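Local structure of N-acetylneuraminic acid (Sialic acid) synthetase (Leptospira borgpetersenii serovar Hardjo-bovis, 6NCS) at residues R45-A50 with K93-K98; K87-L92 with I101-T106; I216-V221 with V256-R261; Q195-K198 with P204-Y207. The protein probably catalyses the synthesis of a sialic acid or its 9-phosphate, and has a TIM-barrel domain that binds manganese. All coordinates share one frame; numbering follows the deposited sequence. Where two conformers were deposited one is given.

Overall arrangement
All four contacts belong to one TIM barrel, but they hold different layers of it. Contacts 2 and 4 are buried and join a helix to the strand that follows it, largely through apolar side chains. Contacts 1 and 3 tie neighbouring helices of the outer ring together at small crossing angles, and each is partly buried. Contact 1 adds a salt bridge to its packing; in contact 3 the helices meet by packing alone, and the Glu258-Arg261 pair lies within one helix. Contacts 1 and 2 share helix 86-98 and touch directly, their centres about 9 Å apart. Contacts 3 and 4, with centres about 15 Å apart, meet where Tyr207 packs on helix 215-222, and both border the second subunit.

Contact 1 of 4, residues R45-A50 with K93-K98; sequences RMIDEA and KERSQK
Asp48 and Arg95 meet with their flat ends nearly coplanar, the carboxylate and guanidinium planes being 19° apart. The bond runs from Arg95 NH1 to Asp48 OD1, 2.8 Å long with an N-H...acceptor angle of 155°. It reaches the oxygen on its syn side, somewhat out of the carboxylate plane, while OD1 lies at the guanidinium edge. Arg95 NH1 in fact faces both carboxylate oxygens, Asp48 OD2 being 2.9 Å away. Arg95 gets there by folding: CG stands anti to the backbone N, then the chain bends at both chi2 and chi3, so that the methylenes pass Asp48 before the charged end turns onto it. Asp48 OD1 is 3.2 Å from Arg95 CD. A long arginine suits this place because its aliphatic stem can pack while its head pairs with a charge.

Both methyls of Ile47 lie against Ser96 OG, Ile47 CD1 at 3.5 Å and Ile47 CG2 at 3.6 Å. Ile47 CG2 also touches the arginine stem, 3.8 Å from Arg95 CG. Small Ser96 lets the backbones draw close: its CA is 6.3 Å from that of Ile47, the nearest such pair. Its hydroxyl, though set against methyl groups, is hydrogen-bonded to Leu92 O one turn earlier, which satisfies it in an apolar setting.

The axes of the two segments run nearly parallel, 9.5 Å apart at a crossing angle of -20°, as adjacent helices on the outside of a TIM barrel do. Beneath them Ile47 rests on Ile58 and Phe60 of strand 57-62, and Ser96 touches both Ile58 and Phe103, the latter on strand 102-107.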
loop_
_atom_site.group_PDB
_atom_site.type_symbol
_atom_site.label_atom_id
_atom_site.label_comp_id
_atom_site.label_asym_id
_atom_site.label_seq_id
_atom_site.Cartn_x
_atom_site.Cartn_y
_atom_site.Cartn_z
ATOM N N ARG A 45 23.200 -14.480 -20.448
ATOM C CA ARG A 45 23.738 -13.563 -19.450
ATOM C C ARG A 45 22.628 -12.939 -18.618
ATOM O O ARG A 45 22.787 -12.732 -17.409
ATOM C CB ARG A 45 24.561 -12.469 -20.136
ATOM C CG ARG A 45 25.038 -11.380 -19.200
ATOM C CD ARG A 45 25.824 -10.313 -19.942
ATOM N NE ARG A 45 26.133 -9.186 -19.072
ATOM C CZ ARG A 45 26.498 -7.987 -19.505
ATOM N NH1 ARG A 45 26.597 -7.754 -20.811
ATOM N NH2 ARG A 45 26.760 -7.024 -18.631
ATOM N N MET A 46 21.493 -12.631 -19.249
ATOM C CA MET A 46 20.376 -12.058 -18.503
ATOM C C MET A 46 19.883 -13.032 -17.442
ATOM O O MET A 46 19.562 -12.628 -16.314
ATOM C CB MET A 46 19.252 -11.668 -19.467
ATOM C CG MET A 46 19.634 -10.532 -20.412
ATOM S SD MET A 46 18.314 -10.147 -21.598
ATOM C CE MET A 46 17.185 -9.203 -20.553
ATOM N N ILE A 47 19.849 -14.325 -17.779
ATOM C CA ILE A 47 19.451 -15.339 -16.804
ATOM C C ILE A 47 20.426 -15.359 -15.634
ATOM O O ILE A 47 20.018 -15.348 -14.465
ATOM C CB ILE A 47 19.371 -16.724 -17.464
ATOM C CG1 ILE A 47 18.267 -16.790 -18.520
ATOM C CG2 ILE A 47 19.156 -17.792 -16.396
ATOM C CD1 ILE A 47 18.330 -18.080 -19.357
ATOM N N ASP A 48 21.728 -15.438 -15.932
ATOM C CA ASP A 48 22.739 -15.467 -14.872
ATOM C C ASP A 48 22.565 -14.307 -13.904
ATOM O O ASP A 48 22.563 -14.494 -12.680
ATOM C CB ASP A 48 24.149 -15.409 -15.467
ATOM C CG ASP A 48 24.488 -16.606 -16.336
ATOM O OD1 ASP A 48 23.753 -17.614 -16.323
ATOM O OD2 ASP A 48 25.516 -16.523 -17.042
ATOM N N GLU A 49 22.424 -13.087 -14.433
ATOM C CA GLU A 49 22.414 -11.929 -13.555
ATOM C C GLU A 49 21.069 -11.748 -12.856
ATOM O O GLU A 49 21.020 -11.182 -11.754
ATOM C CB GLU A 49 22.823 -10.684 -14.348
ATOM C CG GLU A 49 24.225 -10.861 -14.926
ATOM C CD GLU A 49 24.885 -9.573 -15.378
ATOM O OE1 GLU A 49 24.499 -8.490 -14.898
ATOM O OE2 GLU A 49 25.813 -9.649 -16.214
ATOM N N ALA A 50 19.981 -12.238 -13.461
ATOM C CA ALA A 50 18.688 -12.247 -12.774
ATOM C C ALA A 50 18.693 -13.237 -11.622
ATOM O O ALA A 50 18.082 -12.987 -10.574
ATOM C CB ALA A 50 17.562 -12.594 -13.750
ATOM N N LYS A 93 15.906 -22.454 -20.880
ATOM C CA LYS A 93 15.326 -23.200 -19.768
ATOM C C LYS A 93 16.399 -23.981 -19.009
ATOM O O LYS A 93 16.370 -24.056 -17.772
ATOM C CB LYS A 93 14.233 -24.135 -20.289
ATOM C CG LYS A 93 13.469 -24.887 -19.209
ATOM C CD LYS A 93 12.208 -25.516 -19.795
ATOM C CE LYS A 93 11.480 -26.396 -18.781
ATOM N NZ LYS A 93 12.202 -27.663 -18.517
ATOM N N GLU A 94 17.364 -24.548 -19.736
ATOM C CA GLU A 94 18.414 -25.333 -19.094
ATOM C C GLU A 94 19.305 -24.454 -18.226
ATOM O O GLU A 94 19.634 -24.820 -17.089
ATOM C CB GLU A 94 19.242 -26.061 -20.153
ATOM C CG GLU A 94 20.641 -26.468 -19.693
ATOM C CD GLU A 94 21.481 -27.073 -20.812
ATOM O OE1 GLU A 94 21.455 -28.311 -20.981
ATOM O OE2 GLU A 94 22.162 -26.306 -21.528
ATOM N N ARG A 95 19.706 -23.292 -18.741
ATOM C CA ARG A 95 20.513 -22.372 -17.941
ATOM C C ARG A 95 19.742 -21.896 -16.720
ATOM O O ARG A 95 20.312 -21.752 -15.630
ATOM C CB ARG A 95 20.956 -21.173 -18.781
ATOM C CG ARG A 95 21.677 -20.084 -17.974
ATOM C CD ARG A 95 23.060 -20.534 -17.515
ATOM N NE ARG A 95 23.918 -20.781 -18.660
ATOM C CZ ARG A 95 24.643 -19.849 -19.269
ATOM N NH1 ARG A 95 24.633 -18.602 -18.823
ATOM N NH2 ARG A 95 25.383 -20.165 -20.324
ATOM N N SER A 96 18.439 -21.653 -16.882
ATOM C CA SER A 96 17.621 -21.223 -15.751
ATOM C C SER A 96 17.588 -22.290 -14.660
ATOM O O SER A 96 17.731 -21.983 -13.471
ATOM C CB SER A 96 16.211 -20.881 -16.227
ATOM O OG SER A 96 16.235 -19.774 -17.122
ATOM N N GLN A 97 17.405 -23.555 -15.039
ATOM C CA GLN A 97 17.397 -24.614 -14.035
ATOM C C GLN A 97 18.741 -24.702 -13.327
ATOM O O GLN A 97 18.797 -24.896 -12.106
ATOM C CB GLN A 97 17.031 -25.951 -14.680
ATOM C CG GLN A 97 15.690 -25.913 -15.381
ATOM C CD GLN A 97 15.172 -27.278 -15.771
ATOM O OE1 GLN A 97 14.483 -27.418 -16.778
ATOM N NE2 GLN A 97 15.480 -28.287 -14.967
ATOM N N LYS A 98 19.835 -24.556 -14.079
ATOM C CA LYS A 98 21.173 -24.615 -13.499
ATOM C C LYS A 98 21.401 -23.496 -12.492
ATOM O O LYS A 98 22.101 -23.688 -11.490
ATOM C CB LYS A 98 22.215 -24.550 -14.619
ATOM C CG LYS A 98 23.662 -24.439 -14.164
ATOM C CD LYS A 98 24.607 -24.617 -15.349
ATOM C CE LYS A 98 26.002 -24.095 -15.047
ATOM N NZ LYS A 98 26.184 -22.671 -15.464
#

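Contact 2 of 4, residues K87-L92 with I101-T106; sequences KEFLLL and ILFFAT
Phe89 is the first residue of segment 87-92 to meet the strand, and it does so ring against ring with Phe103. Its CD1 lies 3.7 Å from Phe103 CZ and sits at the edge of the Phe103 ring, in its plane, while the two side chains cross at about a right angle. The torsions explain the meeting: Phe89 has CG anti to its carbonyl carbon (chi1 -75°), whereas Phe103 places CG anti to its backbone N (chi1 164°), which extends its ring from the strand toward the helix. The carbonyl oxygen of Phe89 takes part as well, lying over one face of the Phe103 ring, 4.0 Å from CZ.

One helical turn on, Leu92 brings its CB to 3.8 Å from Phe103 CE1. The methylene base of the leucine, rather than its methyl groups, makes this approach, since the branched end turns to helix 40-52, where it packs on Ala43, Leu44 and Ile47. Spaced three residues apart, Phe89 and Leu92 both lie along the same end of the Phe103 ring, at CZ and CE1. A large aromatic residue fits the strand position because it can span the gap between backbones: the CA atoms of Leu92 and Phe103 are 7.5 Å apart.

Phe89 continues inward onto Phe60 and Ala62 of strand 57-62, while backbone hydrogen bonds join Leu102, Phe104 and Thr106 to that same strand. A helix packed through apolar side chains on the parallel strand that follows it is the basic helix-to-strand layer of the TIM barrel.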
loop_
_atom_site.group_PDB
_atom_site.type_symbol
_atom_site.label_atom_id
_atom_site.label_comp_id
_atom_site.label_asym_id
_atom_site.label_seq_id
_atom_site.Cartn_x
_atom_site.Cartn_y
_atom_site.Cartn_z
ATOM N N LYS A 87 14.707 -24.427 -30.025
ATOM C CA LYS A 87 16.092 -24.752 -29.686
ATOM C C LYS A 87 16.680 -23.736 -28.713
ATOM O O LYS A 87 17.414 -24.102 -27.786
ATOM C CB LYS A 87 16.943 -24.825 -30.956
ATOM N N GLU A 88 16.378 -22.449 -28.906
ATOM C CA GLU A 88 16.901 -21.434 -27.994
ATOM C C GLU A 88 16.198 -21.490 -26.645
ATOM O O GLU A 88 16.837 -21.366 -25.595
ATOM C CB GLU A 88 16.750 -20.039 -28.604
ATOM C CG GLU A 88 17.633 -19.779 -29.818
ATOM C CD GLU A 88 17.072 -20.357 -31.097
ATOM O OE1 GLU A 88 15.856 -20.636 -31.163
ATOM O OE2 GLU A 88 17.857 -20.536 -32.042
ATOM N N PHE A 89 14.875 -21.671 -26.651
ATOM C CA PHE A 89 14.151 -21.714 -25.386
ATOM C C PHE A 89 14.583 -22.908 -24.544
ATOM O O PHE A 89 14.602 -22.822 -23.309
ATOM C CB PHE A 89 12.647 -21.745 -25.651
ATOM C CG PHE A 89 12.073 -20.405 -26.078
ATOM C CD1 PHE A 89 12.333 -19.252 -25.341
ATOM C CD2 PHE A 89 11.282 -20.302 -27.212
ATOM C CE1 PHE A 89 11.801 -18.021 -25.727
ATOM C CE2 PHE A 89 10.751 -19.073 -27.599
ATOM C CZ PHE A 89 11.012 -17.937 -26.855
ATOM N N LEU A 90 14.954 -24.019 -25.189
ATOM C CA LEU A 90 15.479 -25.161 -24.444
ATOM C C LEU A 90 16.798 -24.823 -23.759
ATOM O O LEU A 90 17.018 -25.205 -22.605
ATOM C CB LEU A 90 15.665 -26.364 -25.364
ATOM C CG LEU A 90 14.451 -27.250 -25.644
ATOM C CD1 LEU A 90 14.791 -28.280 -26.696
ATOM C CD2 LEU A 90 13.966 -27.923 -24.356
ATOM N N LEU A 91 17.692 -24.119 -24.461
ATOM C CA LEU A 91 18.947 -23.687 -23.851
ATOM C C LEU A 91 18.709 -22.688 -22.724
ATOM O O LEU A 91 19.388 -22.734 -21.693
ATOM C CB LEU A 91 19.856 -23.074 -24.910
ATOM C CG LEU A 91 20.392 -24.055 -25.948
ATOM C CD1 LEU A 91 21.090 -23.313 -27.077
ATOM C CD2 LEU A 91 21.335 -25.023 -25.258
ATOM N N LEU A 92 17.757 -21.768 -22.906
ATOM C CA LEU A 92 17.441 -20.811 -21.848
ATOM C C LEU A 92 16.802 -21.495 -20.643
ATOM O O LEU A 92 17.116 -21.161 -19.495
ATOM C CB LEU A 92 16.522 -19.715 -22.380
ATOM C CG LEU A 92 17.130 -18.856 -23.498
ATOM C CD1 LEU A 92 16.083 -17.873 -24.030
ATOM C CD2 LEU A 92 18.365 -18.112 -23.012
ATOM N N ILE A 101 16.626 -20.426 -11.111
ATOM C CA ILE A 101 15.622 -19.399 -11.339
ATOM C C ILE A 101 14.587 -20.010 -12.273
ATOM O O ILE A 101 14.928 -20.833 -13.129
ATOM C CB ILE A 101 16.232 -18.094 -11.907
ATOM C CG1 ILE A 101 15.161 -17.005 -12.046
ATOM C CG2 ILE A 101 16.945 -18.338 -13.230
ATOM C CD1 ILE A 101 15.723 -15.599 -12.297
ATOM N N LEU A 102 13.319 -19.684 -12.062
ATOM C CA LEU A 102 12.274 -20.275 -12.894
ATOM C C LEU A 102 12.259 -19.630 -14.282
ATOM O O LEU A 102 12.324 -18.408 -14.405
ATOM C CB LEU A 102 10.918 -20.130 -12.209
ATOM C CG LEU A 102 9.696 -20.744 -12.893
ATOM C CD1 LEU A 102 10.019 -22.113 -13.469
ATOM C CD2 LEU A 102 8.569 -20.849 -11.879
ATOM N N PHE A 103 12.195 -20.454 -15.332
ATOM C CA PHE A 103 12.068 -19.967 -16.708
ATOM C C PHE A 103 10.618 -20.101 -17.160
ATOM O O PHE A 103 10.003 -21.145 -16.943
ATOM C CB PHE A 103 12.968 -20.767 -17.663
ATOM C CG PHE A 103 12.627 -20.591 -19.123
ATOM C CD1 PHE A 103 13.212 -19.575 -19.871
ATOM C CD2 PHE A 103 11.710 -21.432 -19.751
ATOM C CE1 PHE A 103 12.899 -19.406 -21.209
ATOM C CE2 PHE A 103 11.392 -21.257 -21.091
ATOM C CZ PHE A 103 11.983 -20.248 -21.812
ATOM N N PHE A 104 10.073 -19.062 -17.796
ATOM C CA PHE A 104 8.831 -19.237 -18.552
ATOM C C PHE A 104 8.754 -18.153 -19.620
ATOM O O PHE A 104 9.706 -17.403 -19.840
ATOM C CB PHE A 104 7.585 -19.302 -17.643
ATOM C CG PHE A 104 7.189 -18.011 -16.956
ATOM C CD1 PHE A 104 8.019 -17.392 -16.022
ATOM C CD2 PHE A 104 5.918 -17.481 -17.156
ATOM C CE1 PHE A 104 7.608 -16.226 -15.366
ATOM C CE2 PHE A 104 5.501 -16.335 -16.489
ATOM C CZ PHE A 104 6.348 -15.704 -15.604
ATOM N N ALA A 105 7.637 -18.120 -20.340
ATOM C CA ALA A 105 7.543 -17.195 -21.454
ATOM C C ALA A 105 6.088 -16.858 -21.732
ATOM O O ALA A 105 5.165 -17.534 -21.265
ATOM C CB ALA A 105 8.195 -17.764 -22.724
ATOM N N THR A 106 5.910 -15.792 -22.496
ATOM C CA THR A 106 4.601 -15.366 -22.961
ATOM C C THR A 106 4.413 -15.874 -24.374
ATOM O O THR A 106 5.094 -15.379 -25.276
ATOM C CB THR A 106 4.512 -13.846 -22.940
ATOM O OG1 THR A 106 4.721 -13.387 -21.604
ATOM C CG2 THR A 106 3.159 -13.374 -23.444
#

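Contact 3 of 4, residues I216-V221 with V256-R261; sequences IPLLAV and VTETER
Leu218 laps its forked end over the base of Glu258, CD2 lying 3.6 Å from Glu258 CB and CD1 3.8 Å from the same atom. Leu218 CD2 also reaches Thr259 OG1, at 3.6 Å, so one leucine branch spans two successive residues of the facing helix. A turn later Val221 takes over: its CG2 is 3.9 Å from Thr259 CG2, the two short side chains crossing at about a right angle. Thr259 has OG1 anti to its carbonyl carbon (chi1 -68°), which sets the hydroxyl near Leu255 O, its hydrogen-bond partner, and turns the methyl to the valine. Val221 and Thr259 are short enough to meet close to the backbones, whose nearest CA atoms, those of Leu218 and Thr259, are 6.2 Å apart. The segment axes pass 9.6 Å apart at -25°.

Glu258 bends at chi2 and gives its carboxylate to Arg261 of its own helix, which grips it side-on, NH2 to OE1 and NE to OE2.

Between the helices the contact is thus close apolar packing without directional bonds, while the Glu258 carboxylate is occupied by Arg261, which also forms salt bridges with Glu186 and Glu215 of the second subunit.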
loop_
_atom_site.group_PDB
_atom_site.type_symbol
_atom_site.label_atom_id
_atom_site.label_comp_id
_atom_site.label_asym_id
_atom_site.label_seq_id
_atom_site.Cartn_x
_atom_site.Cartn_y
_atom_site.Cartn_z
ATOM N N ILE A 216 7.285 2.556 -8.205
ATOM C CA ILE A 216 5.880 2.187 -8.390
ATOM C C ILE A 216 5.633 0.712 -8.083
ATOM O O ILE A 216 4.691 0.411 -7.332
ATOM C CB ILE A 216 5.395 2.613 -9.784
ATOM C CG1 ILE A 216 5.435 4.137 -9.901
ATOM C CG2 ILE A 216 3.974 2.131 -10.003
ATOM C CD1 ILE A 216 5.108 4.696 -11.280
ATOM N N PRO A 217 6.435 -0.243 -8.576
ATOM C CA PRO A 217 6.231 -1.634 -8.126
ATOM C C PRO A 217 6.372 -1.831 -6.610
ATOM O O PRO A 217 5.648 -2.653 -6.035
ATOM C CB PRO A 217 7.290 -2.428 -8.916
ATOM C CG PRO A 217 8.134 -1.446 -9.632
ATOM C CD PRO A 217 7.364 -0.154 -9.717
ATOM N N LEU A 218 7.257 -1.101 -5.939
ATOM C CA LEU A 218 7.332 -1.215 -4.481
ATOM C C LEU A 218 6.063 -0.685 -3.823
ATOM O O LEU A 218 5.546 -1.290 -2.871
ATOM C CB LEU A 218 8.560 -0.468 -3.953
ATOM C CG LEU A 218 9.868 -1.154 -4.398
ATOM C CD1 LEU A 218 11.053 -0.310 -4.006
ATOM C CD2 LEU A 218 9.956 -2.522 -3.733
ATOM N N LEU A 219 5.565 0.463 -4.293
ATOM C CA LEU A 219 4.275 0.933 -3.805
ATOM C C LEU A 219 3.180 -0.083 -4.100
ATOM O O LEU A 219 2.251 -0.245 -3.301
ATOM C CB LEU A 219 3.936 2.299 -4.418
ATOM C CG LEU A 219 4.818 3.457 -3.932
ATOM C CD1 LEU A 219 4.588 4.708 -4.742
ATOM C CD2 LEU A 219 4.560 3.712 -2.451
ATOM N N ALA A 220 3.291 -0.806 -5.218
ATOM C CA ALA A 220 2.278 -1.811 -5.526
ATOM C C ALA A 220 2.293 -2.939 -4.509
ATOM O O ALA A 220 1.231 -3.432 -4.109
ATOM C CB ALA A 220 2.482 -2.361 -6.944
ATOM N N VAL A 221 3.485 -3.338 -4.051
ATOM C CA VAL A 221 3.587 -4.304 -2.953
ATOM C C VAL A 221 2.899 -3.774 -1.704
ATOM O O VAL A 221 2.133 -4.493 -1.054
ATOM C CB VAL A 221 5.060 -4.661 -2.669
ATOM C CG1 VAL A 221 5.163 -5.526 -1.421
ATOM C CG2 VAL A 221 5.679 -5.375 -3.862
ATOM N N VAL A 256 13.979 -6.746 -5.244
ATOM C CA VAL A 256 13.770 -7.961 -4.461
ATOM C C VAL A 256 13.899 -7.668 -2.970
ATOM O O VAL A 256 13.048 -8.072 -2.167
ATOM C CB VAL A 256 14.749 -9.062 -4.911
ATOM C CG1 VAL A 256 14.721 -10.234 -3.937
ATOM C CG2 VAL A 256 14.393 -9.534 -6.342
ATOM N N THR A 257 14.981 -6.991 -2.562
ATOM C CA THR A 257 15.195 -6.832 -1.122
ATOM C C THR A 257 14.233 -5.812 -0.534
ATOM O O THR A 257 13.815 -5.942 0.627
ATOM C CB THR A 257 16.647 -6.438 -0.796
ATOM O OG1 THR A 257 16.983 -5.193 -1.416
ATOM C CG2 THR A 257 17.618 -7.517 -1.268
ATOM N N GLU A 258 13.864 -4.798 -1.312
ATOM C CA GLU A 258 12.905 -3.827 -0.801
ATOM C C GLU A 258 11.505 -4.420 -0.739
ATOM O O GLU A 258 10.740 -4.096 0.173
ATOM C CB GLU A 258 12.935 -2.561 -1.653
ATOM C CG GLU A 258 14.174 -1.687 -1.377
ATOM C CD GLU A 258 14.137 -1.035 0.006
ATOM O OE1 GLU A 258 13.535 0.051 0.147
ATOM O OE2 GLU A 258 14.717 -1.606 0.952
ATOM N N THR A 259 11.160 -5.312 -1.671
ATOM C CA THR A 259 9.881 -6.008 -1.571
ATOM C C THR A 259 9.803 -6.823 -0.290
ATOM O O THR A 259 8.777 -6.805 0.406
ATOM C CB THR A 259 9.673 -6.908 -2.786
ATOM O OG1 THR A 259 9.500 -6.100 -3.950
ATOM C CG2 THR A 259 8.447 -7.754 -2.594
ATOM N N GLU A 260 10.883 -7.536 0.042
ATOM C CA GLU A 260 10.898 -8.317 1.271
ATOM C C GLU A 260 10.753 -7.405 2.480
ATOM O O GLU A 260 10.027 -7.723 3.430
ATOM C CB GLU A 260 12.184 -9.146 1.340
ATOM C CG GLU A 260 12.211 -10.274 0.302
ATOM C CD GLU A 260 13.603 -10.861 0.010
ATOM O OE1 GLU A 260 14.641 -10.245 0.358
ATOM O OE2 GLU A 260 13.651 -11.952 -0.595
ATOM N N ARG A 261 11.412 -6.247 2.445
ATOM C CA ARG A 261 11.336 -5.329 3.572
ATOM C C ARG A 261 9.930 -4.772 3.731
ATOM O O ARG A 261 9.416 -4.693 4.852
ATOM C CB ARG A 261 12.367 -4.205 3.400
ATOM C CG ARG A 261 12.425 -3.254 4.579
ATOM C CD ARG A 261 13.585 -2.273 4.438
ATOM N NE ARG A 261 13.318 -1.270 3.411
ATOM C CZ ARG A 261 12.677 -0.129 3.648
ATOM N NH1 ARG A 261 12.255 0.146 4.875
ATOM N NH2 ARG A 261 12.465 0.742 2.664
#

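Contact 4 of 4, residues Q195-K198 with P204-Y207; sequences QTLK and PIGY
Ile205 enters the angle between Leu197 and Lys198. Its CG2 methyl lies 3.9 Å from Leu197 CB and 4.0 Å from Leu197 CD1, the two side chains crossing at about a right angle. The end methyl, Ile205 CD1, lies on Leu197 too, 4.0 Å from Leu197 CB. The CG1 methylene and CB of the isoleucine meet the lysine instead: Ile205 CG1 is 3.7 Å from Lys198 CG, and here the side chains slide past one another in opposite directions. With CG1 anti to its carbonyl carbon (chi1 -54°), Ile205 sets that methylene against Lys198, and the second torsion (chi2 -61°) bends CD1 back to Leu197. A beta-branched residue is well suited to a strand, and this one also fills the helix-facing side close to the backbone, where the CA atoms of Lys198 and Ile205 stand 6.2 Å apart.

The elements joined are the helix and second strand of a beta-alpha-beta unit, strand 173-178, helix 193-200 and strand 205-209, the repeating element of the TIM barrel. Leu175 on the first strand touches both Leu197 and Ile205, so the apolar group takes in all three parts of the unit.

Lys198 contributes methylenes to this packing and carries its amine beyond it. The chain bends at chi3, and NZ is hydrogen-bonded to Gly224 O; a lysine can in this way be apolar at its base and polar at its end. Further out, the backbone N of Ile205 is hydrogen-bonded to Glu226 OE1. Leu271 of the second subunit packs on both Thr196 and Leu197.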
loop_
_atom_site.group_PDB
_atom_site.type_symbol
_atom_site.label_atom_id
_atom_site.label_comp_id
_atom_site.label_asym_id
_atom_site.label_seq_id
_atom_site.Cartn_x
_atom_site.Cartn_y
_atom_site.Cartn_z
ATOM N N GLN A 195 -6.384 -3.646 -4.914
ATOM C CA GLN A 195 -7.305 -4.007 -3.844
ATOM C C GLN A 195 -8.708 -4.260 -4.378
ATOM O O GLN A 195 -9.425 -5.119 -3.856
ATOM C CB GLN A 195 -7.333 -2.916 -2.772
ATOM C CG GLN A 195 -6.193 -2.994 -1.809
ATOM C CD GLN A 195 -6.211 -4.267 -0.993
ATOM O OE1 GLN A 195 -7.278 -4.806 -0.680
ATOM N NE2 GLN A 195 -5.027 -4.762 -0.650
ATOM N N THR A 196 -9.129 -3.495 -5.388
ATOM C CA THR A 196 -10.407 -3.757 -6.039
ATOM C C THR A 196 -10.462 -5.184 -6.558
ATOM O O THR A 196 -11.461 -5.889 -6.374
ATOM C CB THR A 196 -10.620 -2.760 -7.177
ATOM O OG1 THR A 196 -10.691 -1.440 -6.632
ATOM C CG2 THR A 196 -11.911 -3.059 -7.936
ATOM N N LEU A 197 -9.381 -5.631 -7.199
ATOM C CA LEU A 197 -9.334 -6.997 -7.709
ATOM C C LEU A 197 -9.259 -8.014 -6.573
ATOM O O LEU A 197 -9.891 -9.074 -6.649
ATOM C CB LEU A 197 -8.143 -7.168 -8.655
ATOM C CG LEU A 197 -8.196 -6.393 -9.976
ATOM C CD1 LEU A 197 -6.855 -6.514 -10.669
ATOM C CD2 LEU A 197 -9.310 -6.951 -10.868
ATOM N N LYS A 198 -8.484 -7.720 -5.520
ATOM C CA LYS A 198 -8.384 -8.658 -4.400
ATOM C C LYS A 198 -9.715 -8.818 -3.688
ATOM O O LYS A 198 -9.998 -9.890 -3.140
ATOM C CB LYS A 198 -7.315 -8.201 -3.399
ATOM C CG LYS A 198 -5.891 -8.418 -3.883
ATOM C CD LYS A 198 -4.861 -7.896 -2.885
ATOM C CE LYS A 198 -4.421 -8.990 -1.924
ATOM N NZ LYS A 198 -3.121 -8.669 -1.260
ATOM N N PRO A 204 -4.645 -15.158 -6.496
ATOM C CA PRO A 204 -3.636 -14.121 -6.223
ATOM C C PRO A 204 -3.675 -12.990 -7.244
ATOM O O PRO A 204 -3.864 -13.214 -8.443
ATOM C CB PRO A 204 -2.312 -14.893 -6.297
ATOM C CG PRO A 204 -2.694 -16.309 -5.930
ATOM C CD PRO A 204 -4.014 -16.488 -6.639
ATOM N N ILE A 205 -3.493 -11.764 -6.749
ATOM C CA ILE A 205 -3.452 -10.556 -7.569
ATOM C C ILE A 205 -2.070 -9.937 -7.431
ATOM O O ILE A 205 -1.543 -9.826 -6.319
ATOM C CB ILE A 205 -4.527 -9.535 -7.136
ATOM C CG1 ILE A 205 -5.916 -10.181 -7.118
ATOM C CG2 ILE A 205 -4.497 -8.312 -8.053
ATOM C CD1 ILE A 205 -6.341 -10.704 -8.465
ATOM N N GLY A 206 -1.490 -9.518 -8.554
ATOM C CA GLY A 206 -0.227 -8.820 -8.486
ATOM C C GLY A 206 -0.198 -7.605 -9.390
ATOM O O GLY A 206 -1.244 -7.025 -9.699
ATOM N N TYR A 207 0.990 -7.234 -9.845
ATOM C CA TYR A 207 1.171 -5.990 -10.582
ATOM C C TYR A 207 2.308 -6.152 -11.579
ATOM O O TYR A 207 3.387 -6.639 -11.218
ATOM C CB TYR A 207 1.467 -4.829 -9.619
ATOM C CG TYR A 207 1.829 -3.545 -10.347
ATOM C CD1 TYR A 207 0.886 -2.882 -11.133
ATOM C CD2 TYR A 207 3.121 -3.034 -10.295
ATOM C CE1 TYR A 207 1.217 -1.730 -11.823
ATOM C CE2 TYR A 207 3.456 -1.880 -10.980
ATOM C CZ TYR A 207 2.506 -1.242 -11.747
ATOM O OH TYR A 207 2.843 -0.106 -12.447
#